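Putative rhamnosidase (Streptomyces avermitilis, PDB 3W5N) hydrolyses terminal non-reducing alpha-L-rhamnose residues from rhamnosides such as citrus flavonoids and gum arabic. Local coordinates at residues A[594-599]-A[654-659]; A[598-603]-A[958-963]; A[201-206]-A[293-298]. All coordinates share one frame; numbering follows the deposited sequence.

Interaction 1 of 3, residues A[594-599]-A[654-659]. With RAM (alpha-L-rhamnopyranose), chain E.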
loop_
_atom_site.group_PDB
_atom_site.type_symbol
_atom_site.label_atom_id
_atom_site.label_comp_id
_atom_site.label_asym_id
_atom_site.label_seq_id
_atom_site.Cartn_x
_atom_site.Cartn_y
_atom_site.Cartn_z
ATOM N N THR A 594 -4.527 -3.958 4.449
ATOM C CA THR A 594 -4.889 -3.424 5.777
ATOM C C THR A 594 -6.082 -4.167 6.408
ATOM O O THR A 594 -7.059 -4.480 5.729
ATOM C CB THR A 594 -5.124 -1.897 5.720
ATOM O OG1 THR A 594 -5.253 -1.378 7.056
ATOM C CG2 THR A 594 -6.368 -1.571 4.887
ATOM N N SER A 595 -5.990 -4.455 7.712
ATOM C CA SER A 595 -7.045 -5.189 8.404
ATOM C C SER A 595 -8.154 -4.211 8.728
ATOM O O SER A 595 -8.202 -3.650 9.819
ATOM C CB SER A 595 -6.510 -5.896 9.661
ATOM O OG SER A 595 -5.574 -5.059 10.368
ATOM N N ALA A 596 -9.001 -3.960 7.732
ATOM C CA ALA A 596 -10.189 -3.123 7.906
ATOM C C ALA A 596 -11.378 -3.782 7.218
ATOM O O ALA A 596 -11.205 -4.417 6.174
ATOM C CB ALA A 596 -9.939 -1.727 7.361
ATOM N N PRO A 597 -12.594 -3.641 7.793
ATOM C CA PRO A 597 -13.738 -4.332 7.212
ATOM C C PRO A 597 -14.213 -3.712 5.891
ATOM O O PRO A 597 -14.037 -2.505 5.640
ATOM C CB PRO A 597 -14.833 -4.164 8.275
ATOM C CG PRO A 597 -14.445 -2.953 9.041
ATOM C CD PRO A 597 -12.937 -2.961 9.054
ATOM N N PHE A 598 -14.838 -4.541 5.062
ATOM C CA PHE A 598 -15.544 -4.029 3.900
ATOM C C PHE A 598 -16.882 -3.495 4.397
ATOM O O PHE A 598 -17.522 -4.108 5.261
ATOM C CB PHE A 598 -15.703 -5.145 2.862
ATOM C CG PHE A 598 -14.400 -5.516 2.217
ATOM C CD1 PHE A 598 -13.946 -4.797 1.109
ATOM C CD2 PHE A 598 -13.589 -6.518 2.763
ATOM C CE1 PHE A 598 -12.725 -5.101 0.513
ATOM C CE2 PHE A 598 -12.359 -6.812 2.183
ATOM C CZ PHE A 598 -11.933 -6.101 1.061
ATOM N N THR A 599 -17.293 -2.357 3.859
ATOM C CA THR A 599 -18.387 -1.586 4.469
ATOM C C THR A 599 -19.515 -1.217 3.506
ATOM O O THR A 599 -20.413 -0.428 3.858
ATOM C CB THR A 599 -17.872 -0.306 5.162
ATOM O OG1 THR A 599 -17.069 0.435 4.242
ATOM C CG2 THR A 599 -17.039 -0.653 6.437
ATOM N N THR A 654 -16.566 1.844 0.472
ATOM C CA THR A 654 -16.382 0.395 0.333
ATOM C C THR A 654 -15.556 -0.298 1.427
ATOM O O THR A 654 -15.737 -1.486 1.668
ATOM C CB THR A 654 -15.860 0.026 -1.065
ATOM O OG1 THR A 654 -14.930 1.010 -1.498
ATOM C CG2 THR A 654 -17.010 0.023 -2.049
ATOM N N MET A 655 -14.639 0.432 2.063
ATOM C CA MET A 655 -13.936 -0.116 3.237
ATOM C C MET A 655 -13.896 0.934 4.328
ATOM O O MET A 655 -13.941 2.138 4.034
ATOM C CB MET A 655 -12.501 -0.522 2.898
ATOM C CG MET A 655 -12.376 -1.618 1.860
ATOM S SD MET A 655 -10.666 -2.123 1.546
ATOM C CE MET A 655 -10.286 -3.046 3.034
ATOM N N GLU A 656 -13.813 0.495 5.582
ATOM C CA GLU A 656 -13.509 1.434 6.655
ATOM C C GLU A 656 -12.094 1.960 6.382
ATOM O O GLU A 656 -11.121 1.221 6.519
ATOM C CB GLU A 656 -13.624 0.784 8.051
ATOM C CG GLU A 656 -13.337 1.780 9.199
ATOM C CD GLU A 656 -11.866 1.777 9.619
ATOM O OE1 GLU A 656 -11.417 0.723 10.115
ATOM O OE2 GLU A 656 -11.150 2.816 9.451
ATOM N N SER A 657 -12.000 3.213 5.941
ATOM C CA SER A 657 -10.750 3.788 5.438
ATOM C C SER A 657 -10.247 4.903 6.331
ATOM O O SER A 657 -9.250 5.564 6.001
ATOM C CB SER A 657 -10.927 4.334 3.997
ATOM O OG SER A 657 -11.356 3.311 3.101
ATOM N N ALA A 658 -10.936 5.113 7.454
ATOM C CA ALA A 658 -10.571 6.180 8.398
ATOM C C ALA A 658 -9.199 5.994 9.010
ATOM O O ALA A 658 -8.377 6.894 8.941
ATOM C CB ALA A 658 -11.606 6.304 9.492
ATOM N N ARG A 659 -8.943 4.853 9.633
ATOM C CA ARG A 659 -7.620 4.646 10.249
ATOM C C ARG A 659 -6.527 4.665 9.166
ATOM O O ARG A 659 -5.459 5.245 9.360
ATOM C CB ARG A 659 -7.569 3.333 11.038
ATOM C CG ARG A 659 -8.456 3.290 12.284
ATOM C CD ARG A 659 -8.452 1.876 12.870
ATOM N NE ARG A 659 -9.033 0.926 11.909
ATOM C CZ ARG A 659 -8.594 -0.319 11.714
ATOM N NH1 ARG A 659 -7.570 -0.808 12.419
ATOM N NH2 ARG A 659 -9.189 -1.093 10.799
HETATM C C1 RAM E . -15.292 -8.467 0.212
HETATM C C2 RAM E . -15.010 -9.795 0.908
HETATM C C3 RAM E . -15.976 -10.859 0.403
HETATM C C4 RAM E . -15.881 -10.960 -1.131
HETATM C C5 RAM E . -16.118 -9.593 -1.787
HETATM C C6 RAM E . -15.893 -9.584 -3.301
HETATM O O1 RAM E . -16.575 -7.991 0.631
HETATM O O2 RAM E . -13.668 -10.210 0.612
HETATM O O3 RAM E . -15.613 -12.087 1.044
HETATM O O4 RAM E . -16.828 -11.912 -1.626
HETATM O O5 RAM E . -15.238 -8.611 -1.214
HETATM O O HOH W 1 -6.953 -3.726 12.527
#
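Met-655 lies alongside Phe-598, the two side chains pointing the same way. Its methyl CE sits over one face of the ring, 4.2 Å from the centroid, a CH-pi contact. SD stands obliquely to the same ring, a Met-aromatic contact. A bend at chi3 (73°) turns CE back over the ring. CG meets the rim, 3.6 Å from Phe-598 CD1. A rhamnose (RAM, chain E) covers the opposite face, with C1 3.6 Å from Phe-598 CD2. The ring is thus sandwiched between a methionine and a sugar. Arg-621 and Lys-484 hydrogen-bond to this sugar, which is distinct from the one bound in the catalytic pocket.

The backbones form a single bridge at Phe-598 and Met-655. Glu-656 N donates to Pro-597 O at 3.0 Å. Thr-599 N donates to Thr-654 O at 2.8 Å. Arg-659 closes the other end. Its NH2 reaches Ser-595 O at 2.9 Å, in the guanidinium plane. NE and NH2 both grip Glu-656 OE1 in a salt bridge. Together, the bonds to Ser-595 O and Glu-656 OE1 probably fix the rotation of the guanidinium. A water links its NH1 to Ser-595 OG, which also bonds Pro-479. Separately, Glu-656 OE2 caps Arg-659 N at 3.0 Å.

Segment 594-599 connects strand 587-594 to strand 600-604. Segment 654-659 turns the chain from helix 641-654 into helix 658-671. Helix 607-622 flanks both, with Arg-621 against Phe-598 and Gln-620 against Met-655.

Interaction 2 of 3, residues A[598-603]-A[958-963]. With RAM (alpha-L-rhamnopyranose), chain E.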
loop_
_atom_site.group_PDB
_atom_site.type_symbol
_atom_site.label_atom_id
_atom_site.label_comp_id
_atom_site.label_asym_id
_atom_site.label_seq_id
_atom_site.Cartn_x
_atom_site.Cartn_y
_atom_site.Cartn_z
ATOM N N PHE A 598 -14.838 -4.541 5.062
ATOM C CA PHE A 598 -15.544 -4.029 3.900
ATOM C C PHE A 598 -16.882 -3.495 4.397
ATOM O O PHE A 598 -17.522 -4.108 5.261
ATOM C CB PHE A 598 -15.703 -5.145 2.862
ATOM C CG PHE A 598 -14.400 -5.516 2.217
ATOM C CD1 PHE A 598 -13.946 -4.797 1.109
ATOM C CD2 PHE A 598 -13.589 -6.518 2.763
ATOM C CE1 PHE A 598 -12.725 -5.101 0.513
ATOM C CE2 PHE A 598 -12.359 -6.812 2.183
ATOM C CZ PHE A 598 -11.933 -6.101 1.061
ATOM N N THR A 599 -17.293 -2.357 3.859
ATOM C CA THR A 599 -18.387 -1.586 4.469
ATOM C C THR A 599 -19.515 -1.217 3.506
ATOM O O THR A 599 -20.413 -0.428 3.858
ATOM C CB THR A 599 -17.872 -0.306 5.162
ATOM O OG1 THR A 599 -17.069 0.435 4.242
ATOM C CG2 THR A 599 -17.039 -0.653 6.437
ATOM N N PHE A 600 -19.500 -1.787 2.302
ATOM C CA PHE A 600 -20.570 -1.514 1.345
ATOM C C PHE A 600 -20.909 -2.761 0.541
ATOM O O PHE A 600 -20.084 -3.257 -0.236
ATOM C CB PHE A 600 -20.228 -0.339 0.404
ATOM C CG PHE A 600 -21.446 0.348 -0.173
ATOM C CD1 PHE A 600 -22.088 -0.153 -1.306
ATOM C CD2 PHE A 600 -21.980 1.482 0.445
ATOM C CE1 PHE A 600 -23.232 0.466 -1.814
ATOM C CE2 PHE A 600 -23.114 2.101 -0.065
ATOM C CZ PHE A 600 -23.745 1.590 -1.195
ATOM N N GLU A 601 -22.113 -3.274 0.766
ATOM C CA GLU A 601 -22.659 -4.346 -0.065
ATOM C C GLU A 601 -23.567 -3.725 -1.119
ATOM O O GLU A 601 -24.419 -2.911 -0.783
ATOM C CB GLU A 601 -23.487 -5.291 0.777
ATOM C CG GLU A 601 -22.701 -6.218 1.680
ATOM C CD GLU A 601 -23.537 -7.420 2.073
ATOM O OE1 GLU A 601 -24.748 -7.442 1.735
ATOM O OE2 GLU A 601 -22.986 -8.345 2.712
ATOM N N PHE A 602 -23.393 -4.127 -2.376
ATOM C CA PHE A 602 -24.081 -3.504 -3.501
ATOM C C PHE A 602 -24.444 -4.580 -4.507
ATOM O O PHE A 602 -23.566 -5.312 -4.967
ATOM C CB PHE A 602 -23.154 -2.478 -4.153
ATOM C CG PHE A 602 -23.735 -1.776 -5.361
ATOM C CD1 PHE A 602 -24.754 -0.836 -5.224
ATOM C CD2 PHE A 602 -23.218 -2.017 -6.633
ATOM C CE1 PHE A 602 -25.256 -0.164 -6.342
ATOM C CE2 PHE A 602 -23.717 -1.356 -7.751
ATOM C CZ PHE A 602 -24.737 -0.423 -7.601
ATOM N N GLU A 603 -25.727 -4.662 -4.863
ATOM C CA GLU A 603 -26.161 -5.602 -5.897
ATOM C C GLU A 603 -27.280 -4.989 -6.732
ATOM O O GLU A 603 -28.195 -4.374 -6.185
ATOM C CB GLU A 603 -26.596 -6.929 -5.274
ATOM C CG GLU A 603 -27.023 -7.985 -6.293
ATOM C CD GLU A 603 -27.526 -9.274 -5.658
ATOM O OE1 GLU A 603 -27.750 -9.327 -4.426
ATOM O OE2 GLU A 603 -27.701 -10.259 -6.408
ATOM N N ALA A 958 -28.581 -2.468 -1.234
ATOM C CA ALA A 958 -27.282 -2.058 -0.695
ATOM C C ALA A 958 -27.336 -1.955 0.821
ATOM O O ALA A 958 -28.386 -1.636 1.394
ATOM C CB ALA A 958 -26.855 -0.730 -1.292
ATOM N N THR A 959 -26.206 -2.243 1.468
ATOM C CA THR A 959 -26.022 -1.947 2.889
ATOM C C THR A 959 -24.678 -1.251 3.090
ATOM O O THR A 959 -23.630 -1.778 2.672
ATOM C CB THR A 959 -26.057 -3.223 3.759
ATOM O OG1 THR A 959 -27.295 -3.909 3.553
ATOM C CG2 THR A 959 -25.936 -2.865 5.251
ATOM N N PHE A 960 -24.721 -0.071 3.711
ATOM C CA PHE A 960 -23.523 0.683 4.080
ATOM C C PHE A 960 -23.332 0.597 5.586
ATOM O O PHE A 960 -24.255 0.888 6.351
ATOM C CB PHE A 960 -23.656 2.145 3.639
ATOM C CG PHE A 960 -22.546 3.030 4.123
ATOM C CD1 PHE A 960 -21.207 2.696 3.893
ATOM C CD2 PHE A 960 -22.836 4.203 4.827
ATOM C CE1 PHE A 960 -20.176 3.520 4.338
ATOM C CE2 PHE A 960 -21.808 5.023 5.283
ATOM C CZ PHE A 960 -20.480 4.684 5.045
ATOM N N ALA A 961 -22.146 0.164 6.020
ATOM C CA ALA A 961 -21.863 0.056 7.446
ATOM C C ALA A 961 -21.324 1.399 7.940
ATOM O O ALA A 961 -20.105 1.623 7.998
ATOM C CB ALA A 961 -20.870 -1.063 7.697
ATOM N N SER A 962 -22.237 2.306 8.273
ATOM C CA SER A 962 -21.854 3.626 8.758
ATOM C C SER A 962 -21.412 3.528 10.216
ATOM O O SER A 962 -21.687 2.535 10.884
ATOM C CB SER A 962 -23.032 4.597 8.635
ATOM O OG SER A 962 -23.834 4.556 9.800
ATOM N N LEU A 963 -20.757 4.570 10.728
ATOM C CA LEU A 963 -20.402 4.588 12.159
ATOM C C LEU A 963 -21.608 4.521 13.115
ATOM O O LEU A 963 -21.462 4.077 14.268
ATOM C CB LEU A 963 -19.504 5.794 12.511
ATOM C CG LEU A 963 -18.228 5.979 11.667
ATOM C CD1 LEU A 963 -17.343 7.065 12.278
ATOM C CD2 LEU A 963 -17.440 4.676 11.551
HETATM C C1 RAM E . -15.292 -8.467 0.212
HETATM C C2 RAM E . -15.010 -9.795 0.908
HETATM C C3 RAM E . -15.976 -10.859 0.403
HETATM C C4 RAM E . -15.881 -10.960 -1.131
HETATM C C5 RAM E . -16.118 -9.593 -1.787
HETATM C C6 RAM E . -15.893 -9.584 -3.301
HETATM O O1 RAM E . -16.575 -7.991 0.631
HETATM O O2 RAM E . -13.668 -10.210 0.612
HETATM O O3 RAM E . -15.613 -12.087 1.044
HETATM O O4 RAM E . -16.828 -11.912 -1.626
HETATM O O5 RAM E . -15.238 -8.611 -1.214
HETATM O O HOH W 2 -27.434 -5.654 1.128
#
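Thr-599 meets Ala-961 first: its O accepts from Ala-961 N at 2.8 Å, and the two CB atoms pack 4.0 Å apart. The same carbonyl oxygen lies 3.2 Å from Phe-960 CD1. Phe-600 pairs with Phe-960 at a non-hydrogen-bonded position, and the two side chains cross at about a right angle. Phe-600 has CG anti to its backbone N (chi1 -156°), which carries CD2 to 3.7 Å from Phe-960 CB. Its CE1 packs on Ala-958 CB. Thr-959 O lies over one ring face, offset toward the rim. Glu-601 and Thr-959 form the hydrogen-bonded pair, Glu-601 N giving 2.9 Å to Thr-959 O and Thr-959 N 3.0 Å to Glu-601 O. On their side of the sheet a water joins Glu-601 OE1 to Thr-959 OG1, which also bonds Ser-968. Phe-602 follows on the side of Phe-600, with Ala-958 CB at its ring edge.

The strands run antiparallel, at 170°. Strand 600-604 is an edge strand of the C-terminal beta domain's antiparallel sheet, despite some 350 intervening residues. Strand 965-974 flanks strand 955-962 on its other side, while Tyr-653 and His-613 of helices 641-654 and 607-622 meet Phe-600 and Phe-602.

Interaction 3 of 3, residues A[201-206]-A[293-298]. With RAM (alpha-L-rhamnopyranose), chain D.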
loop_
_atom_site.group_PDB
_atom_site.type_symbol
_atom_site.label_atom_id
_atom_site.label_comp_id
_atom_site.label_asym_id
_atom_site.label_seq_id
_atom_site.Cartn_x
_atom_site.Cartn_y
_atom_site.Cartn_z
ATOM N N GLU A 201 24.418 1.939 -16.960
ATOM C CA GLU A 201 25.397 2.136 -15.885
ATOM C C GLU A 201 25.425 0.917 -14.958
ATOM O O GLU A 201 25.453 1.043 -13.732
ATOM C CB GLU A 201 25.159 3.453 -15.129
ATOM C CG GLU A 201 25.105 4.650 -16.071
ATOM C CD GLU A 201 25.092 6.003 -15.382
ATOM O OE1 GLU A 201 24.958 6.077 -14.143
ATOM O OE2 GLU A 201 25.216 7.016 -16.108
ATOM N N GLY A 202 25.391 -0.258 -15.579
ATOM C CA GLY A 202 25.486 -1.538 -14.883
ATOM C C GLY A 202 26.701 -1.700 -13.987
ATOM O O GLY A 202 26.677 -2.501 -13.050
ATOM N N TRP A 203 27.761 -0.939 -14.262
ATOM C CA TRP A 203 28.951 -0.947 -13.419
ATOM C C TRP A 203 28.655 -0.586 -11.962
ATOM O O TRP A 203 29.383 -0.996 -11.063
ATOM C CB TRP A 203 30.051 -0.041 -13.996
ATOM C CG TRP A 203 29.673 1.412 -14.187
ATOM C CD1 TRP A 203 29.265 2.013 -15.343
ATOM C CD2 TRP A 203 29.699 2.436 -13.187
ATOM N NE1 TRP A 203 29.034 3.364 -15.123
ATOM C CE2 TRP A 203 29.297 3.646 -13.809
ATOM C CE3 TRP A 203 30.060 2.458 -11.826
ATOM C CZ2 TRP A 203 29.214 4.854 -13.111
ATOM C CZ3 TRP A 203 29.972 3.666 -11.134
ATOM C CH2 TRP A 203 29.558 4.839 -11.775
ATOM N N ARG A 204 27.583 0.185 -11.739
ATOM C CA ARG A 204 27.167 0.579 -10.383
ATOM C C ARG A 204 26.610 -0.558 -9.567
ATOM O O ARG A 204 26.480 -0.431 -8.348
ATOM C CB ARG A 204 26.076 1.650 -10.434
ATOM C CG ARG A 204 26.495 2.938 -11.105
ATOM C CD ARG A 204 25.312 3.885 -11.175
ATOM N NE ARG A 204 25.696 5.146 -11.784
ATOM C CZ ARG A 204 26.345 6.117 -11.149
ATOM N NH1 ARG A 204 26.679 5.980 -9.872
ATOM N NH2 ARG A 204 26.655 7.234 -11.801
ATOM N N ARG A 205 26.249 -1.651 -10.230
ATOM C CA ARG A 205 25.543 -2.749 -9.564
ATOM C C ARG A 205 26.226 -4.091 -9.788
ATOM O O ARG A 205 25.838 -4.852 -10.684
ATOM C CB ARG A 205 24.072 -2.810 -10.017
ATOM C CG ARG A 205 23.266 -1.572 -9.629
ATOM C CD ARG A 205 21.886 -1.528 -10.266
ATOM N NE ARG A 205 21.902 -1.512 -11.726
ATOM C CZ ARG A 205 22.055 -0.416 -12.472
ATOM N NH1 ARG A 205 22.239 0.769 -11.910
ATOM N NH2 ARG A 205 22.046 -0.516 -13.788
ATOM N N PRO A 206 27.269 -4.378 -8.986
ATOM C CA PRO A 206 27.978 -5.654 -9.082
ATOM C C PRO A 206 27.046 -6.846 -8.860
ATOM O O PRO A 206 26.131 -6.772 -8.041
ATOM C CB PRO A 206 28.989 -5.579 -7.933
ATOM C CG PRO A 206 29.165 -4.130 -7.664
ATOM C CD PRO A 206 27.837 -3.505 -7.947
ATOM N N GLY A 293 33.766 5.322 -7.823
ATOM C CA GLY A 293 33.459 5.466 -6.392
ATOM C C GLY A 293 33.381 4.145 -5.647
ATOM O O GLY A 293 33.887 3.116 -6.110
ATOM N N ARG A 294 32.714 4.164 -4.496
ATOM C CA ARG A 294 32.735 3.031 -3.579
ATOM C C ARG A 294 31.650 2.007 -3.892
ATOM O O ARG A 294 30.783 1.741 -3.056
ATOM C CB ARG A 294 32.662 3.522 -2.123
ATOM C CG ARG A 294 33.840 4.414 -1.742
ATOM C CD ARG A 294 33.701 5.028 -0.351
ATOM N NE ARG A 294 33.738 4.026 0.713
ATOM C CZ ARG A 294 34.846 3.549 1.282
ATOM N NH1 ARG A 294 36.043 3.978 0.906
ATOM N NH2 ARG A 294 34.758 2.639 2.243
ATOM N N VAL A 295 31.736 1.421 -5.087
ATOM C CA VAL A 295 30.748 0.488 -5.615
ATOM C C VAL A 295 30.679 -0.792 -4.762
ATOM O O VAL A 295 31.706 -1.393 -4.445
ATOM C CB VAL A 295 31.060 0.143 -7.092
ATOM C CG1 VAL A 295 30.179 -0.979 -7.586
ATOM C CG2 VAL A 295 30.843 1.344 -7.999
ATOM N N ALA A 296 29.471 -1.197 -4.372
ATOM C CA ALA A 296 29.306 -2.417 -3.566
ATOM C C ALA A 296 28.093 -3.226 -4.010
ATOM O O ALA A 296 27.049 -2.651 -4.308
ATOM C CB ALA A 296 29.206 -2.081 -2.076
ATOM N N PRO A 297 28.216 -4.563 -4.046
ATOM C CA PRO A 297 27.016 -5.348 -4.312
ATOM C C PRO A 297 26.027 -5.211 -3.158
ATOM O O PRO A 297 26.423 -4.903 -2.024
ATOM C CB PRO A 297 27.521 -6.797 -4.407
ATOM C CG PRO A 297 28.968 -6.781 -4.068
ATOM C CD PRO A 297 29.388 -5.384 -3.701
ATOM N N VAL A 298 24.759 -5.455 -3.454
ATOM C CA VAL A 298 23.677 -5.276 -2.501
ATOM C C VAL A 298 23.257 -6.660 -1.999
ATOM O O VAL A 298 23.060 -7.572 -2.797
ATOM C CB VAL A 298 22.483 -4.559 -3.172
ATOM C CG1 VAL A 298 21.272 -4.524 -2.240
ATOM C CG2 VAL A 298 22.873 -3.149 -3.594
HETATM C C1 RAM D . 28.618 6.306 -17.618
HETATM C C2 RAM D . 28.690 5.156 -18.624
HETATM C C3 RAM D . 30.128 4.996 -19.149
HETATM C C4 RAM D . 31.124 4.826 -18.012
HETATM C C5 RAM D . 31.016 6.011 -17.040
HETATM C C6 RAM D . 31.867 5.818 -15.784
HETATM O O1 RAM D . 28.757 7.555 -18.315
HETATM O O2 RAM D . 28.254 3.975 -17.943
HETATM O O3 RAM D . 30.323 3.920 -20.086
HETATM O O4 RAM D . 32.413 4.669 -18.651
HETATM O O5 RAM D . 29.645 6.207 -16.613
HETATM O O HOH W 3 25.160 -2.043 -6.132
HETATM O O HOH W 4 24.439 -4.849 -6.452
#
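Trp-203 and Val-295 cross at about a right angle. Val-295 CG2 comes in at the edge of the indole, in its plane, 4.0 Å from Trp-203 CZ3. The other methyl, CG1, is anti to the backbone N (chi1 171°) and presses on Pro-206. It lies 3.3 Å from Pro-206 CG, tighter than usual carbon contact. One valine therefore wedges between an indole edge and a proline ring. Pro-206 crosses it obliquely and also packs CB to CB on Pro-297 at 4.0 Å. No direct hydrogen bond joins the segments. One water bridges Arg-204 O and Ala-296 O, and a second bridges Pro-206 O and Val-298 N.

The contact lies at the C-terminal edge of the probable CBM67, the calcium-dependent rhamnose-binding module. Segment 201-206 leads into strand 207-210. Trp-203 donates from NE1 to O2 of the rhamnose (RAM, chain D) at 3.0 Å, and more weakly to its O5. Asn-180 also bonds this sugar, and Trp-292 meets the indole edge-to-face. Trp-203 CH2 sits 3.5 Å above the centre of the Arg-204 guanidinium plane, while Arg-204 CG lies over the indole face. Arg-204 NE forms a salt bridge with Glu-201 OE1 at 2.6 Å. Replacing Trp-203 by an alanine is likely to leave rhamnose O2 and O5 without the NE1 donor and to open a gap beside Val-295 CG2. Glu-201 also borders the sugar, its CG 3.7 Å from rhamnose O2.

Interactions 1 and 2 are neighbours that share Phe-598 and Thr-599, with centres 11 Å apart. They touch where Thr-654 CA meets Phe-600 CB at 3.9 Å. Thr-599 joins them directly: its N bonds in interaction 1 and its O in interaction 2. The connection from strand 587-594 is thus tied to the helical domain and then to the C-terminal sheet. The chain E rhamnose lies on Phe-598, away from the catalytic pocket. Interaction 3 is remote, its centre 42 Å from that of interaction 1 and 52 Å from that of interaction 2. It serves a separate rhamnose, chain D, in the calcium-dependent binding module.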